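Local coordinates for protein type II restriction enzyme AgeI (Thalassobius gelatinovorus, PDB 5DWA) that recognises the double-stranded DNA sequence 5'-ACCGGT-3' and cleaves it after the first adenine, working as a monomer that dimerizes to cut, at residues Val169-Arg174 with Gly213-Pro218. Residues are numbered along the deposited sequence; the frame is centred on the assembly and turned at random. Where two conformers were deposited one is given.
Sequences VSLAER and GELGTP. With nucleotides of chain C; nucleotides of chain D.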
ATOM      1  N   VAL A 169       1.513  11.218  -4.478  1.00 13.43           N
ATOM      2  CA  VAL A 169       1.838  12.249  -3.502  1.00 13.58           C
ATOM      3  C   VAL A 169       3.100  11.858  -2.735  1.00 12.48           C
ATOM      4  O   VAL A 169       4.013  12.665  -2.567  1.00 13.85           O
ATOM      5  CB  VAL A 169       0.693  12.469  -2.520  1.00 13.95           C
ATOM      6  CG1 VAL A 169       1.163  13.304  -1.315  1.00 14.12           C
ATOM      7  CG2 VAL A 169      -0.492  13.118  -3.227  1.00 15.72           C
ATOM      8  N   SER A 170       3.150  10.599  -2.320  1.00 11.85           N
ATOM      9  CA  SER A 170       4.253  10.091  -1.516  1.00 11.48           C
ATOM     10  C   SER A 170       4.649   8.734  -2.049  1.00 12.57           C
ATOM     11  O   SER A 170       3.814   8.001  -2.566  1.00 12.70           O
ATOM     12  CB  SER A 170       3.857  10.001  -0.037  1.00 11.79           C
ATOM     13  OG  SER A 170       2.634   9.294   0.130  1.00 11.98           O
ATOM     14  N   LEU A 171       5.925   8.389  -1.904  1.00 14.34           N
ATOM     15  CA  LEU A 171       6.450   7.182  -2.531  1.00 14.67           C
ATOM     16  C   LEU A 171       6.354   5.957  -1.627  1.00 15.26           C
ATOM     17  O   LEU A 171       5.879   4.908  -2.070  1.00 16.14           O
ATOM     18  CB  LEU A 171       7.897   7.411  -2.965  1.00 14.65           C
ATOM     19  CG  LEU A 171       8.096   8.523  -3.997  1.00 15.03           C
ATOM     20  CD1 LEU A 171       9.563   8.620  -4.410  1.00 17.81           C
ATOM     21  CD2 LEU A 171       7.196   8.303  -5.228  1.00 16.21           C
ATOM     22  N   ALA A 172       6.783   6.103  -0.367  1.00 15.67           N
ATOM     23  CA  ALA A 172       6.892   4.978   0.574  1.00 17.17           C
ATOM     24  C   ALA A 172       7.447   3.768  -0.165  1.00 18.31           C
ATOM     25  O   ALA A 172       8.426   3.902  -0.890  1.00 19.61           O
ATOM     26  CB  ALA A 172       5.547   4.660   1.227  1.00 18.07           C
ATOM     27  N   GLU A 173       6.841   2.597  -0.014  1.00 16.61           N
ATOM     28  CA  GLU A 173       7.222   1.504  -0.907  1.00 17.97           C
ATOM     29  C   GLU A 173       6.119   1.266  -1.920  1.00 16.99           C
ATOM     30  O   GLU A 173       6.167   0.325  -2.712  1.00 18.80           O
ATOM     31  CB  GLU A 173       7.521   0.220  -0.133  1.00 19.97           C
ATOM     32  CG  GLU A 173       8.881   0.217   0.553  1.00 22.72           C
ATOM     33  CD  GLU A 173      10.037   0.462  -0.401  1.00 24.37           C
ATOM     34  OE1 GLU A 173       9.943   0.114  -1.601  1.00 26.95           O
ATOM     35  OE2 GLU A 173      11.052   1.019   0.056  1.00 24.08           O
ATOM     36  N   ARG A 174       5.127   2.144  -1.897  1.00 15.02           N
ATOM     37  CA  ARG A 174       4.002   2.030  -2.808  1.00 14.66           C
ATOM     38  C   ARG A 174       4.415   2.316  -4.248  1.00 15.24           C
ATOM     39  O   ARG A 174       3.752   1.879  -5.182  1.00 15.72           O
ATOM     40  CB  ARG A 174       2.884   2.967  -2.361  1.00 15.87           C
ATOM     41  CG  ARG A 174       2.108   2.419  -1.179  1.00 15.87           C
ATOM     42  CD  ARG A 174       1.093   3.410  -0.666  1.00 14.99           C
ATOM     43  NE  ARG A 174       1.712   4.451   0.141  1.00 14.47           N
ATOM     44  CZ  ARG A 174       2.051   5.655  -0.303  1.00 13.88           C
ATOM     45  NH1 ARG A 174       1.790   6.012  -1.560  1.00 14.91           N
ATOM     46  NH2 ARG A 174       2.631   6.519   0.519  1.00 13.54           N
ATOM     47  N   GLY A 213      11.159  14.312   2.094  1.00 15.32           N
ATOM     48  CA  GLY A 213      10.899  13.316   1.064  1.00 15.15           C
ATOM     49  C   GLY A 213      11.661  12.013   1.267  1.00 16.07           C
ATOM     50  O   GLY A 213      12.292  11.804   2.304  1.00 18.50           O
ATOM     51  N   GLU A 214      11.622  11.146   0.261  0.54 15.83           N
ATOM     52  CA  GLU A 214      12.117   9.781   0.406  0.54 17.55           C
ATOM     53  C   GLU A 214      13.072   9.355  -0.703  0.54 18.22           C
ATOM     54  O   GLU A 214      13.250   8.162  -0.942  0.54 19.77           O
ATOM     55  CB  GLU A 214      10.934   8.809   0.466  0.54 19.15           C
ATOM     56  CG  GLU A 214      10.034   9.043   1.661  0.54 20.85           C
ATOM     57  CD  GLU A 214       8.803   8.159   1.687  0.54 22.88           C
ATOM     58  OE1 GLU A 214       7.786   8.525   1.059  0.54 23.36           O
ATOM     59  OE2 GLU A 214       8.847   7.108   2.358  0.54 24.35           O
ATOM     60  N   LEU A 215      13.690  10.322  -1.371  1.00 17.33           N
ATOM     61  CA  LEU A 215      14.564  10.011  -2.491  1.00 18.59           C
ATOM     62  C   LEU A 215      16.057  10.117  -2.172  1.00 20.13           C
ATOM     63  O   LEU A 215      16.886   9.845  -3.033  1.00 22.07           O
ATOM     64  CB  LEU A 215      14.213  10.902  -3.688  1.00 17.83           C
ATOM     65  CG  LEU A 215      12.948  10.449  -4.420  1.00 16.73           C
ATOM     66  CD1 LEU A 215      12.397  11.528  -5.352  1.00 18.16           C
ATOM     67  CD2 LEU A 215      13.250   9.163  -5.201  1.00 16.96           C
ATOM     68  N   GLY A 216      16.404  10.489  -0.943  1.00 19.47           N
ATOM     69  CA  GLY A 216      17.808  10.551  -0.563  1.00 19.93           C
ATOM     70  C   GLY A 216      18.614  11.475  -1.457  1.00 20.77           C
ATOM     71  O   GLY A 216      18.096  12.465  -1.965  1.00 21.78           O
ATOM     72  N   THR A 217      19.886  11.146  -1.657  1.00 20.97           N
ATOM     73  CA  THR A 217      20.767  11.943  -2.500  1.00 21.63           C
ATOM     74  C   THR A 217      21.504  11.013  -3.453  1.00 23.03           C
ATOM     75  O   THR A 217      21.524   9.810  -3.225  1.00 22.83           O
ATOM     76  CB  THR A 217      21.790  12.729  -1.662  1.00 21.69           C
ATOM     77  OG1 THR A 217      22.650  11.801  -0.991  1.00 24.26           O
ATOM     78  CG2 THR A 217      21.090  13.619  -0.633  1.00 21.25           C
ATOM     79  N   PRO A 218      22.103  11.556  -4.528  1.00 25.70           N
ATOM     80  CA  PRO A 218      22.925  10.684  -5.379  1.00 27.07           C
ATOM     81  C   PRO A 218      24.026   9.962  -4.602  1.00 28.91           C
ATOM     82  O   PRO A 218      24.265   8.778  -4.838  1.00 28.95           O
ATOM     83  CB  PRO A 218      23.525  11.656  -6.391  1.00 26.34           C
ATOM     84  CG  PRO A 218      22.499  12.729  -6.513  1.00 26.33           C
ATOM     85  CD  PRO A 218      21.925  12.891  -5.127  1.00 26.09           C
TER
ATOM     86  P    DC C   6      -1.570   7.561  -3.224  1.00 23.56           P
ATOM     87  OP1  DC C   6      -1.125   8.770  -3.896  1.00 23.86           O
ATOM     88  OP2  DC C   6      -0.879   6.268  -3.372  1.00 27.58           O
ATOM     89  O5'  DC C   6      -1.606   7.907  -1.666  1.00 17.38           O
ATOM     90  C5'  DC C   6      -2.337   9.012  -1.227  1.00 15.04           C
ATOM     91  C4'  DC C   6      -2.339   9.038   0.282  1.00 12.75           C
ATOM     92  O4'  DC C   6      -2.906   7.813   0.792  1.00 13.05           O
ATOM     93  C3'  DC C   6      -0.977   9.188   0.937  1.00 11.36           C
ATOM     94  O3'  DC C   6      -1.124  10.045   2.032  1.00 11.16           O
ATOM     95  C2'  DC C   6      -0.635   7.761   1.388  1.00 11.86           C
ATOM     96  C1'  DC C   6      -2.011   7.186   1.694  1.00 13.01           C
ATOM     97  N1   DC C   6      -2.126   5.736   1.453  1.00 12.67           N
ATOM     98  C2   DC C   6      -2.555   4.875   2.469  1.00 13.16           C
ATOM     99  O2   DC C   6      -2.785   5.322   3.599  1.00 13.75           O
ATOM    100  N3   DC C   6      -2.683   3.554   2.192  1.00 13.80           N
ATOM    101  C4   DC C   6      -2.437   3.103   0.966  1.00 14.24           C
ATOM    102  N4   DC C   6      -2.571   1.794   0.744  1.00 14.75           N
ATOM    103  C5   DC C   6      -2.036   3.968  -0.085  1.00 13.79           C
ATOM    104  C6   DC C   6      -1.900   5.261   0.194  1.00 12.89           C
ATOM    105  P    DG C   7       0.062  11.014   2.503  1.00 11.17           P
ATOM    106  OP1  DG C   7      -0.492  12.384   2.526  1.00 11.29           O
ATOM    107  OP2  DG C   7       1.310  10.732   1.779  1.00 12.73           O
ATOM    108  O5'  DG C   7       0.312  10.566   4.014  1.00 12.07           O
ATOM    109  C5'  DG C   7      -0.734  10.578   4.956  1.00 10.92           C
ATOM    110  C4'  DG C   7      -0.263   9.907   6.237  1.00 11.08           C
ATOM    111  O4'  DG C   7      -0.222   8.470   6.047  1.00 12.00           O
ATOM    112  C3'  DG C   7       1.142  10.294   6.673  1.00 11.27           C
ATOM    113  O3'  DG C   7       1.195  10.255   8.070  1.00 12.38           O
ATOM    114  C2'  DG C   7       2.006   9.188   6.055  1.00 11.93           C
ATOM    115  C1'  DG C   7       1.106   7.980   6.233  1.00 12.14           C
ATOM    116  N9   DG C   7       1.290   6.949   5.232  1.00 11.71           N
ATOM    117  C8   DG C   7       2.041   7.017   4.080  1.00 11.87           C
ATOM    118  N7   DG C   7       1.941   5.946   3.343  1.00 10.99           N
ATOM    119  C5   DG C   7       1.044   5.141   4.029  1.00 10.61           C
ATOM    120  C6   DG C   7       0.539   3.860   3.715  1.00 11.73           C
ATOM    121  O6   DG C   7       0.780   3.163   2.719  1.00 12.86           O
ATOM    122  N1   DG C   7      -0.347   3.403   4.677  1.00 11.96           N
ATOM    123  C2   DG C   7      -0.704   4.094   5.809  1.00 11.81           C
ATOM    124  N2   DG C   7      -1.579   3.492   6.618  1.00 13.02           N
ATOM    125  N3   DG C   7      -0.236   5.290   6.117  1.00 11.65           N
ATOM    126  C4   DG C   7       0.628   5.752   5.186  1.00 11.51           C
TER
ATOM    127  P    DA D   4      10.878  -2.833   2.386  1.00 22.50           P
ATOM    128  OP1  DA D   4      11.361  -4.176   2.798  1.00 25.16           O
ATOM    129  OP2  DA D   4      10.962  -2.412   0.970  1.00 23.02           O
ATOM    130  O5'  DA D   4       9.361  -2.669   2.860  1.00 22.04           O
ATOM    131  C5'  DA D   4       8.937  -3.302   4.046  1.00 21.27           C
ATOM    132  C4'  DA D   4       7.575  -2.805   4.472  1.00 20.28           C
ATOM    133  O4'  DA D   4       7.695  -1.507   5.089  1.00 19.64           O
ATOM    134  C3'  DA D   4       6.552  -2.635   3.346  1.00 20.14           C
ATOM    135  O3'  DA D   4       5.321  -3.084   3.806  1.00 21.96           O
ATOM    136  C2'  DA D   4       6.503  -1.123   3.159  1.00 18.51           C
ATOM    137  C1'  DA D   4       6.652  -0.711   4.606  1.00 18.12           C
ATOM    138  N9   DA D   4       6.986   0.679   4.807  1.00 16.67           N
ATOM    139  C8   DA D   4       7.401   1.582   3.873  1.00 15.63           C
ATOM    140  N7   DA D   4       7.630   2.775   4.362  1.00 15.59           N
ATOM    141  C5   DA D   4       7.341   2.633   5.716  1.00 14.85           C
ATOM    142  C6   DA D   4       7.368   3.533   6.796  1.00 14.43           C
ATOM    143  N6   DA D   4       7.731   4.811   6.684  1.00 15.14           N
ATOM    144  N1   DA D   4       7.018   3.061   8.007  1.00 15.66           N
ATOM    145  C2   DA D   4       6.654   1.782   8.126  1.00 15.41           C
ATOM    146  N3   DA D   4       6.587   0.846   7.187  1.00 15.86           N
ATOM    147  C4   DA D   4       6.946   1.346   5.997  1.00 14.80           C
TER
HETATM  148  O   HOH W   1       7.846  10.529  -0.899  1.00 18.77           O
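Glu214, in the conformer given, meets the backbone of Leu171 and Ala172 with its carboxylate. Ala172 N donates to Glu214 OE1 at 3.0 Å and nearly straight, 162° at the hydrogen, yet reaches the oxygen from above the carboxylate plane, 43° out of it. Leu171 N is served indirectly: it donates to a water that lies 2.8 Å from Glu214 OE1, to which the water can donate in turn. CD of Glu214 lies anti to CA (chi2 176°), and this extended chain carries it toward the 169-174 loop. Beside this polar pair, Leu171 CD1 packs on Leu215 CD2 at 3.8 Å, the two side chains crossing at about a right angle, and Lys224 of helix 223-230 touches both leucines and Glu214. From the same 169-174 loop, Arg174 reaches the DNA. Its NH2 gives 2.8 Å to Ser170 OG while NH1 reaches Ser170 O, an end-on grip that limits rotation of the guanidinium. NH2 also donates to N7 of guanine DG7 of chain C at 3.0 Å, with a weak bond from NE to O6, and Ser170 OG donates to the DG7 phosphate oxygen OP2. These are contacts on guanine's major-groove edge in a pre-specific complex, made by the loop after strand 159-168 in a PD-(D/E)XK nuclease.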